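Local coordinates for putative iron-regulated protein A (Parabacteroides distasonis ATCC 8503, PDB 4ECG) that binds calcium, belongs to the imelysin-like peptidase family M75, and may be an iron-regulated metalloendopeptidase, at residues H149-G159 and V276-S284; K250-W258 and L352-T362. One frame throughout, in Å; residues are numbered along the deposited sequence.

Contact 1 (H149-G159 and V276-S284); sequences HTAEKMLFLDG and VESWYSWNS
Glu152 OE2 is gripped twice by one residue: Ser281 OG donates to it at 2.6 Å and Ser281 N at 2.9 Å, both on the anti side but from opposite faces of the carboxylate. With chi1 at 64°, Ser281 OG sits between its own N and carbonyl carbon, where it and Ser281 N can converge on one oxygen. The other carboxylate oxygen, OE1, takes the in-plane ND1-H of His149 on its syn side, nearly straight at 171°, and also accepts from a water that itself accepts the N-H of Tyr280. Imidazole suits this place because its two nitrogens point to different carboxylates: NE2 of His149 bonds to Glu277 OE2 at 2.9 Å, the partner tilted somewhat from the ring plane. Were Glu152 an alanine, Ser281 OG and N would probably lose their shared acceptor and the His149 ring would be freer to turn. Around this polar chain lie apolar contacts. Ser281 CB sits over the centre of the Phe156 ring, and Lys153 CG lies over one face of Tyr280, opposite that water. Beyond the helix, Gly159 N bonds to Tyr280 O, while Trp282 NE1 meets Asp158 OD1 at 2.9 Å from above the carboxylate plane; Asp158 OD1 also forms a salt bridge with Arg349. Gly159 CA rests 3.6 Å from the centroid of the Trp282 five-membered ring, where a side chain would strike Trp282 CD2. His149 and Glu152 form the HxxE part of the GxHxxE motif of imelysin-like proteins. Since Glu277 belongs to a calcium-binding site that also includes Asp109, which lies beside His149, the buried carboxylate-imidazole chain probably helps hold the motif in place next to a metal site.

Contact 2 (K250-W258 and L352-T362); sequences KITDPVTAW and LGDTEHINTAT. With CA (calcium ion), chain H.
A roughly antiparallel but clearly crossed helix pair of the mainly helical imelysin fold meets here, with Ile251 of helix 239-259 pointing at Ile358 and Thr362 of helix 355-377 and Val255 alongside. The axes of the two short helical segments approach to 10.3 Å at an angle of 144°, and no hydrogen bond crosses between the segments. Branched side chains suit such an interface because they present methyl groups close to the backbone. Ile251 CG2, anti to its backbone N, reaches Ile358 CG2 at 3.7 Å and presses against Thr362 CG2 at 3.4 Å, tighter than usual for two carbons. Thr362 turns its methyl to this side, also 3.6 Å from Thr252 OG1, whose hydrogen-bond partner is Gly247 O. One turn further along helix 239-259, Val255 CG2 meets Ile358 CD1 at 4.0 Å. Leu352, in the loop before the second helix, lays its CB over the face of the Trp258 five-membered ring, 3.8 Å from the centroid, and sends CD2 to Pro254 CB; the broad, flat indole gives this leucine a large apolar face. On the same helix Asp253 binds a calcium ion through OD1 at 2.6 Å, with Ser248 O and three waters as further ligands.

In the fold
Along the chain the two contacts interlock: 149-159 comes first, then 250-258, 276-284 and 352-362, so each joins regions about a hundred residues apart. Their centres lie 19 Å from each other. They share no helix, yet they touch, because Val276 CG2, at the start of the loop before helix 284-300, packs at 3.8 Å against both Leu352 CD2 and Pro254 CB. Contact 1 ties helix 147-155 to that loop, while contact 2 closes helix 239-259 against the C-terminal helix 355-377. Both lie in the imelysin family region, and their alternating order binds segments from 149 to 362 into one body beside separate calcium sites.

Contact 1 (H149-G159 and V276-S284)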
loop_
_atom_site.group_PDB
_atom_site.type_symbol
_atom_site.label_atom_id
_atom_site.label_comp_id
_atom_site.label_asym_id
_atom_site.label_seq_id
_atom_site.Cartn_x
_atom_site.Cartn_y
_atom_site.Cartn_z
ATOM N N HIS A 149 10.858 5.427 2.032
ATOM C CA HIS A 149 11.730 5.758 0.905
ATOM C C HIS A 149 12.974 6.506 1.291
ATOM O O HIS A 149 13.962 6.458 0.568
ATOM C CB HIS A 149 10.937 6.456 -0.200
ATOM C CG HIS A 149 9.817 5.593 -0.759
ATOM N ND1 HIS A 149 10.048 4.404 -1.359
ATOM C CD2 HIS A 149 8.450 5.749 -0.717
ATOM C CE1 HIS A 149 8.889 3.854 -1.698
ATOM N NE2 HIS A 149 7.902 4.680 -1.313
ATOM N N THR A 150 12.971 7.174 2.443
ATOM C CA THR A 150 14.183 7.838 2.889
ATOM C C THR A 150 15.143 6.725 3.393
ATOM O O THR A 150 16.318 6.742 3.061
ATOM C CB THR A 150 13.925 8.933 3.961
ATOM O OG1 THR A 150 13.113 9.957 3.405
ATOM C CG2 THR A 150 15.230 9.561 4.459
ATOM N N ALA A 151 14.641 5.791 4.192
ATOM C CA ALA A 151 15.391 4.602 4.627
ATOM C C ALA A 151 15.929 3.841 3.373
ATOM O O ALA A 151 17.098 3.547 3.288
ATOM C CB ALA A 151 14.496 3.705 5.510
ATOM N N GLU A 152 15.078 3.655 2.372
ATOM C CA GLU A 152 15.402 2.930 1.139
ATOM C C GLU A 152 16.582 3.554 0.466
ATOM O O GLU A 152 17.513 2.851 0.022
ATOM C CB GLU A 152 14.195 2.987 0.176
ATOM C CG GLU A 152 14.250 2.027 -1.008
ATOM C CD GLU A 152 13.265 2.342 -2.128
ATOM O OE1 GLU A 152 12.508 3.376 -2.071
ATOM O OE2 GLU A 152 13.301 1.552 -3.088
ATOM N N LYS A 153 16.531 4.887 0.375
ATOM C CA LYS A 153 17.510 5.645 -0.378
ATOM C C LYS A 153 18.874 5.493 0.267
ATOM O O LYS A 153 19.856 5.489 -0.438
ATOM C CB LYS A 153 17.177 7.157 -0.478
ATOM C CG LYS A 153 17.987 7.836 -1.593
ATOM C CD LYS A 153 17.714 9.349 -1.745
ATOM C CE LYS A 153 18.505 10.017 -2.888
ATOM N NZ LYS A 153 19.986 10.089 -2.657
HETATM N N MSE A 154 18.901 5.335 1.588
HETATM C CA MSE A 154 20.128 5.159 2.363
HETATM C C MSE A 154 20.589 3.698 2.462
HETATM O O MSE A 154 21.752 3.470 2.731
HETATM C CB MSE A 154 19.940 5.714 3.774
HETATM C CG MSE A 154 19.610 7.194 3.834
HETATM SE SE MSE A 154 19.076 7.842 5.614
HETATM C CE MSE A 154 19.009 9.690 5.118
ATOM N N LEU A 155 19.694 2.726 2.280
ATOM C CA LEU A 155 20.061 1.312 2.423
ATOM C C LEU A 155 20.489 0.625 1.100
ATOM O O LEU A 155 21.212 -0.376 1.103
ATOM C CB LEU A 155 18.879 0.541 3.012
ATOM C CG LEU A 155 18.577 0.791 4.465
ATOM C CD1 LEU A 155 17.253 0.101 4.816
ATOM C CD2 LEU A 155 19.720 0.321 5.369
ATOM N N PHE A 156 20.017 1.176 0.001
ATOM C CA PHE A 156 20.014 0.537 -1.295
ATOM C C PHE A 156 20.650 1.433 -2.374
ATOM O O PHE A 156 20.529 2.645 -2.336
ATOM C CB PHE A 156 18.558 0.247 -1.761
ATOM C CG PHE A 156 17.861 -0.838 -1.014
ATOM C CD1 PHE A 156 18.071 -2.197 -1.349
ATOM C CD2 PHE A 156 16.949 -0.549 -0.026
ATOM C CE1 PHE A 156 17.409 -3.200 -0.679
ATOM C CE2 PHE A 156 16.272 -1.566 0.644
ATOM C CZ PHE A 156 16.521 -2.881 0.331
ATOM N N LEU A 157 21.287 0.820 -3.356
ATOM C CA LEU A 157 21.714 1.544 -4.548
ATOM C C LEU A 157 21.396 0.702 -5.777
ATOM O O LEU A 157 21.874 -0.444 -5.947
ATOM C CB LEU A 157 23.200 1.856 -4.483
ATOM C CG LEU A 157 23.798 2.719 -5.592
ATOM C CD1 LEU A 157 23.117 4.093 -5.591
ATOM C CD2 LEU A 157 25.316 2.827 -5.364
ATOM N N ASP A 158 20.591 1.279 -6.648
ATOM C CA ASP A 158 20.093 0.588 -7.826
ATOM C C ASP A 158 19.836 -0.947 -7.691
ATOM O O ASP A 158 20.335 -1.745 -8.455
ATOM C CB ASP A 158 20.954 0.936 -9.048
ATOM C CG ASP A 158 20.110 1.507 -10.201
ATOM O OD1 ASP A 158 18.833 1.425 -10.209
ATOM O OD2 ASP A 158 20.740 2.083 -11.095
ATOM N N GLY A 159 19.020 -1.315 -6.719
ATOM C CA GLY A 159 18.584 -2.666 -6.549
ATOM C C GLY A 159 19.306 -3.504 -5.508
ATOM O O GLY A 159 18.847 -4.580 -5.165
ATOM N N VAL A 276 9.451 6.720 -10.614
ATOM C CA VAL A 276 9.120 5.309 -10.212
ATOM C C VAL A 276 9.306 5.094 -8.723
ATOM O O VAL A 276 10.418 5.083 -8.237
ATOM C CB VAL A 276 9.985 4.244 -10.965
ATOM C CG1 VAL A 276 9.721 2.805 -10.432
ATOM C CG2 VAL A 276 9.801 4.370 -12.473
ATOM N N GLU A 277 8.220 4.944 -7.983
ATOM C CA GLU A 277 8.308 4.629 -6.574
ATOM C C GLU A 277 9.033 3.278 -6.314
ATOM O O GLU A 277 8.639 2.272 -6.875
ATOM C CB GLU A 277 6.886 4.589 -5.992
ATOM C CG GLU A 277 6.849 4.660 -4.466
ATOM C CD GLU A 277 5.446 4.887 -3.866
ATOM O OE1 GLU A 277 4.522 5.317 -4.604
ATOM O OE2 GLU A 277 5.287 4.633 -2.630
ATOM N N SER A 278 10.044 3.277 -5.433
ATOM C CA SER A 278 10.858 2.104 -5.047
ATOM C C SER A 278 11.847 1.710 -6.147
ATOM O O SER A 278 12.333 0.615 -6.176
ATOM C CB SER A 278 10.025 0.887 -4.684
ATOM O OG SER A 278 9.197 1.188 -3.599
ATOM N N TRP A 279 12.222 2.635 -7.006
ATOM C CA TRP A 279 13.358 2.386 -7.838
ATOM C C TRP A 279 14.678 2.271 -7.131
ATOM O O TRP A 279 15.605 1.652 -7.662
ATOM C CB TRP A 279 13.419 3.422 -8.960
ATOM C CG TRP A 279 14.108 4.726 -8.681
ATOM C CD1 TRP A 279 13.527 5.917 -8.282
ATOM C CD2 TRP A 279 15.525 5.043 -8.877
ATOM N NE1 TRP A 279 14.463 6.910 -8.168
ATOM C CE2 TRP A 279 15.670 6.469 -8.555
ATOM C CE3 TRP A 279 16.631 4.325 -9.262
ATOM C CZ2 TRP A 279 16.872 7.124 -8.639
ATOM C CZ3 TRP A 279 17.848 4.992 -9.344
ATOM C CH2 TRP A 279 17.963 6.366 -9.016
ATOM N N TYR A 280 14.830 2.841 -5.951
ATOM C CA TYR A 280 16.131 2.692 -5.271
ATOM C C TYR A 280 16.467 1.219 -5.048
ATOM O O TYR A 280 17.607 0.784 -5.260
ATOM C CB TYR A 280 16.180 3.461 -3.928
ATOM C CG TYR A 280 15.866 4.942 -4.024
ATOM C CD1 TYR A 280 16.303 5.723 -5.113
ATOM C CD2 TYR A 280 15.152 5.580 -3.028
ATOM C CE1 TYR A 280 16.028 7.089 -5.175
ATOM C CE2 TYR A 280 14.854 6.923 -3.113
ATOM C CZ TYR A 280 15.292 7.686 -4.168
ATOM O OH TYR A 280 14.963 9.054 -4.231
ATOM N N SER A 281 15.454 0.444 -4.660
ATOM C CA SER A 281 15.626 -0.925 -4.271
ATOM C C SER A 281 15.077 -1.902 -5.302
ATOM O O SER A 281 15.203 -3.133 -5.105
ATOM C CB SER A 281 14.918 -1.177 -2.931
ATOM O OG SER A 281 13.531 -1.001 -3.055
ATOM N N TRP A 282 14.485 -1.384 -6.374
ATOM C CA TRP A 282 13.788 -2.236 -7.375
ATOM C C TRP A 282 12.682 -3.041 -6.715
ATOM O O TRP A 282 12.646 -4.246 -6.828
ATOM C CB TRP A 282 14.758 -3.202 -8.090
ATOM C CG TRP A 282 15.858 -2.570 -8.925
ATOM C CD1 TRP A 282 16.235 -1.232 -8.974
ATOM C CD2 TRP A 282 16.805 -3.252 -9.850
ATOM N NE1 TRP A 282 17.289 -1.054 -9.829
ATOM C CE2 TRP A 282 17.666 -2.209 -10.389
ATOM C CE3 TRP A 282 17.018 -4.568 -10.237
ATOM C CZ2 TRP A 282 18.685 -2.485 -11.294
ATOM C CZ3 TRP A 282 18.051 -4.855 -11.140
ATOM C CH2 TRP A 282 18.868 -3.840 -11.658
ATOM N N ASN A 283 11.794 -2.386 -5.974
ATOM C CA ASN A 283 10.720 -3.082 -5.304
ATOM C C ASN A 283 9.407 -2.702 -5.940
ATOM O O ASN A 283 8.369 -3.018 -5.406
ATOM C CB ASN A 283 10.712 -2.778 -3.784
ATOM C CG ASN A 283 10.340 -3.992 -2.904
ATOM O OD1 ASN A 283 11.131 -4.946 -2.708
ATOM N ND2 ASN A 283 9.172 -3.900 -2.278
ATOM N N SER A 284 9.436 -2.075 -7.097
ATOM C CA SER A 284 8.227 -1.416 -7.588
ATOM C C SER A 284 7.154 -2.421 -7.992
ATOM O O SER A 284 5.990 -2.344 -7.521
ATOM C CB SER A 284 8.568 -0.495 -8.740
ATOM O OG SER A 284 9.806 0.152 -8.455
HETATM O O HOH W 1 12.541 4.645 -4.499
#

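Contact 2 (K250-W258 and L352-T362)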
loop_
_atom_site.group_PDB
_atom_site.type_symbol
_atom_site.label_atom_id
_atom_site.label_comp_id
_atom_site.label_asym_id
_atom_site.label_seq_id
_atom_site.Cartn_x
_atom_site.Cartn_y
_atom_site.Cartn_z
ATOM N N LYS A 250 0.628 4.929 -10.423
ATOM C CA LYS A 250 1.932 4.344 -10.115
ATOM C C LYS A 250 2.616 3.813 -11.393
ATOM O O LYS A 250 3.847 3.917 -11.527
ATOM C CB LYS A 250 1.820 3.217 -9.085
ATOM C CG LYS A 250 1.154 3.570 -7.775
ATOM C CD LYS A 250 1.326 2.469 -6.743
ATOM C CE LYS A 250 0.758 2.874 -5.374
ATOM N NZ LYS A 250 1.141 1.816 -4.373
ATOM N N ILE A 251 1.818 3.244 -12.302
ATOM C CA ILE A 251 2.326 2.706 -13.540
ATOM C C ILE A 251 2.298 3.797 -14.623
ATOM O O ILE A 251 3.332 4.069 -15.260
ATOM C CB ILE A 251 1.588 1.417 -13.994
ATOM C CG1 ILE A 251 1.921 0.233 -13.069
ATOM C CG2 ILE A 251 2.025 1.027 -15.407
ATOM C CD1 ILE A 251 0.970 -0.960 -13.151
ATOM N N THR A 252 1.166 4.478 -14.780
ATOM C CA THR A 252 0.960 5.382 -15.939
ATOM C C THR A 252 1.864 6.594 -15.851
ATOM O O THR A 252 2.492 6.947 -16.845
ATOM C CB THR A 252 -0.539 5.731 -16.191
ATOM O OG1 THR A 252 -1.243 4.517 -16.507
ATOM C CG2 THR A 252 -0.743 6.708 -17.363
ATOM N N ASP A 253 2.016 7.165 -14.661
ATOM C CA ASP A 253 2.639 8.496 -14.544
ATOM C C ASP A 253 4.148 8.486 -14.858
ATOM O O ASP A 253 4.646 9.427 -15.514
ATOM C CB ASP A 253 2.353 9.211 -13.176
ATOM C CG ASP A 253 0.873 9.737 -13.017
ATOM O OD1 ASP A 253 0.081 9.734 -14.019
ATOM O OD2 ASP A 253 0.515 10.168 -11.858
ATOM N N PRO A 254 4.884 7.473 -14.369
ATOM C CA PRO A 254 6.302 7.334 -14.777
ATOM C C PRO A 254 6.491 7.027 -16.289
ATOM O O PRO A 254 7.436 7.505 -16.920
ATOM C CB PRO A 254 6.805 6.176 -13.888
ATOM C CG PRO A 254 5.927 6.207 -12.677
ATOM C CD PRO A 254 4.572 6.611 -13.211
ATOM N N VAL A 255 5.566 6.277 -16.874
ATOM C CA VAL A 255 5.622 5.983 -18.306
ATOM C C VAL A 255 5.346 7.234 -19.067
ATOM O O VAL A 255 6.009 7.467 -20.051
ATOM C CB VAL A 255 4.699 4.806 -18.710
ATOM C CG1 VAL A 255 4.621 4.588 -20.234
ATOM C CG2 VAL A 255 5.199 3.572 -18.008
ATOM N N THR A 256 4.422 8.082 -18.607
ATOM C CA THR A 256 4.167 9.323 -19.360
ATOM C C THR A 256 5.453 10.167 -19.390
ATOM O O THR A 256 5.879 10.651 -20.453
ATOM C CB THR A 256 3.007 10.156 -18.769
ATOM O OG1 THR A 256 1.833 9.359 -18.742
ATOM C CG2 THR A 256 2.744 11.497 -19.632
ATOM N N ALA A 257 6.087 10.293 -18.228
ATOM C CA ALA A 257 7.311 11.075 -18.061
ATOM C C ALA A 257 8.407 10.520 -18.946
ATOM O O ALA A 257 9.086 11.272 -19.629
ATOM C CB ALA A 257 7.754 11.084 -16.577
ATOM N N TRP A 258 8.560 9.192 -18.941
ATOM C CA TRP A 258 9.526 8.495 -19.796
ATOM C C TRP A 258 9.314 8.756 -21.247
ATOM O O TRP A 258 10.272 9.025 -21.965
ATOM C CB TRP A 258 9.445 7.016 -19.527
ATOM C CG TRP A 258 10.273 6.140 -20.412
ATOM C CD1 TRP A 258 9.833 5.413 -21.500
ATOM C CD2 TRP A 258 11.701 5.803 -20.287
ATOM N NE1 TRP A 258 10.853 4.698 -22.067
ATOM C CE2 TRP A 258 11.996 4.871 -21.385
ATOM C CE3 TRP A 258 12.712 6.155 -19.419
ATOM C CZ2 TRP A 258 13.270 4.321 -21.575
ATOM C CZ3 TRP A 258 13.979 5.592 -19.601
ATOM C CH2 TRP A 258 14.256 4.690 -20.654
ATOM N N LEU A 352 10.507 0.866 -18.568
ATOM C CA LEU A 352 9.412 1.818 -18.750
ATOM C C LEU A 352 8.983 1.867 -20.217
ATOM O O LEU A 352 7.868 2.235 -20.508
ATOM C CB LEU A 352 9.776 3.214 -18.237
ATOM C CG LEU A 352 10.033 3.266 -16.732
ATOM C CD1 LEU A 352 10.748 4.564 -16.403
ATOM C CD2 LEU A 352 8.787 3.056 -15.857
ATOM N N GLY A 353 9.834 1.406 -21.120
ATOM C CA GLY A 353 9.448 1.242 -22.515
ATOM C C GLY A 353 8.935 -0.139 -22.903
ATOM O O GLY A 353 8.931 -0.462 -24.087
ATOM N N ASP A 354 8.501 -0.944 -21.931
ATOM C CA ASP A 354 7.959 -2.287 -22.198
ATOM C C ASP A 354 6.464 -2.236 -22.548
ATOM O O ASP A 354 5.650 -2.820 -21.868
ATOM C CB ASP A 354 8.212 -3.205 -20.980
ATOM C CG ASP A 354 7.898 -4.673 -21.263
ATOM O OD1 ASP A 354 7.892 -5.050 -22.434
ATOM O OD2 ASP A 354 7.638 -5.461 -20.322
ATOM N N THR A 355 6.128 -1.560 -23.646
ATOM C CA THR A 355 4.777 -0.980 -23.886
ATOM C C THR A 355 3.615 -1.942 -23.821
ATOM O O THR A 355 2.625 -1.656 -23.129
ATOM C CB THR A 355 4.719 -0.213 -25.246
ATOM O OG1 THR A 355 5.799 0.718 -25.262
ATOM C CG2 THR A 355 3.393 0.578 -25.448
ATOM N N GLU A 356 3.725 -3.051 -24.543
ATOM C CA GLU A 356 2.629 -3.998 -24.624
ATOM C C GLU A 356 2.250 -4.520 -23.238
ATOM O O GLU A 356 1.095 -4.402 -22.844
ATOM C CB GLU A 356 2.946 -5.143 -25.586
ATOM C CG GLU A 356 2.755 -4.803 -27.052
ATOM C CD GLU A 356 3.381 -5.868 -27.957
ATOM O OE1 GLU A 356 4.623 -5.776 -28.224
ATOM O OE2 GLU A 356 2.641 -6.804 -28.393
ATOM N N HIS A 357 3.216 -5.050 -22.490
ATOM C CA HIS A 357 2.953 -5.526 -21.128
ATOM C C HIS A 357 2.403 -4.444 -20.219
ATOM O O HIS A 357 1.509 -4.719 -19.404
ATOM C CB HIS A 357 4.212 -6.053 -20.485
ATOM C CG HIS A 357 4.755 -7.317 -21.113
ATOM N ND1 HIS A 357 6.083 -7.573 -21.189
ATOM C CD2 HIS A 357 4.103 -8.403 -21.676
ATOM C CE1 HIS A 357 6.258 -8.759 -21.759
ATOM N NE2 HIS A 357 5.044 -9.264 -22.068
ATOM N N ILE A 358 2.942 -3.223 -20.324
ATOM C CA ILE A 358 2.495 -2.078 -19.449
ATOM C C ILE A 358 0.993 -1.777 -19.751
ATOM O O ILE A 358 0.170 -1.711 -18.847
ATOM C CB ILE A 358 3.395 -0.833 -19.613
ATOM C CG1 ILE A 358 4.755 -1.086 -18.945
ATOM C CG2 ILE A 358 2.724 0.412 -19.015
ATOM C CD1 ILE A 358 5.909 -0.162 -19.343
ATOM N N ASN A 359 0.632 -1.758 -21.024
ATOM C CA ASN A 359 -0.740 -1.487 -21.428
ATOM C C ASN A 359 -1.722 -2.513 -20.992
ATOM O O ASN A 359 -2.789 -2.143 -20.528
ATOM C CB ASN A 359 -0.870 -1.246 -22.951
ATOM C CG ASN A 359 -0.236 0.091 -23.390
ATOM O OD1 ASN A 359 0.106 0.911 -22.534
ATOM N ND2 ASN A 359 -0.021 0.285 -24.709
ATOM N N THR A 360 -1.388 -3.792 -21.121
ATOM C CA THR A 360 -2.253 -4.884 -20.604
ATOM C C THR A 360 -2.464 -4.659 -19.095
ATOM O O THR A 360 -3.557 -4.863 -18.553
ATOM C CB THR A 360 -1.588 -6.249 -20.885
ATOM O OG1 THR A 360 -1.312 -6.331 -22.289
ATOM C CG2 THR A 360 -2.444 -7.477 -20.435
ATOM N N ALA A 361 -1.401 -4.202 -18.431
ATOM C CA ALA A 361 -1.418 -4.024 -16.981
ATOM C C ALA A 361 -2.314 -2.844 -16.645
ATOM O O ALA A 361 -3.214 -2.959 -15.832
ATOM C CB ALA A 361 0.002 -3.820 -16.463
ATOM N N THR A 362 -2.110 -1.701 -17.299
ATOM C CA THR A 362 -2.957 -0.513 -16.980
ATOM C C THR A 362 -4.410 -0.691 -17.433
ATOM O O THR A 362 -5.316 -0.275 -16.730
ATOM C CB THR A 362 -2.375 0.786 -17.533
ATOM O OG1 THR A 362 -2.354 0.727 -18.960
ATOM C CG2 THR A 362 -0.924 0.997 -17.021
HETATM CA CA CA H . -2.496 9.667 -14.026
HETATM O O HOH W 2 -4.929 9.730 -14.331
HETATM O O HOH W 3 -3.318 10.122 -11.438
HETATM O O HOH W 4 -2.128 12.065 -13.485
#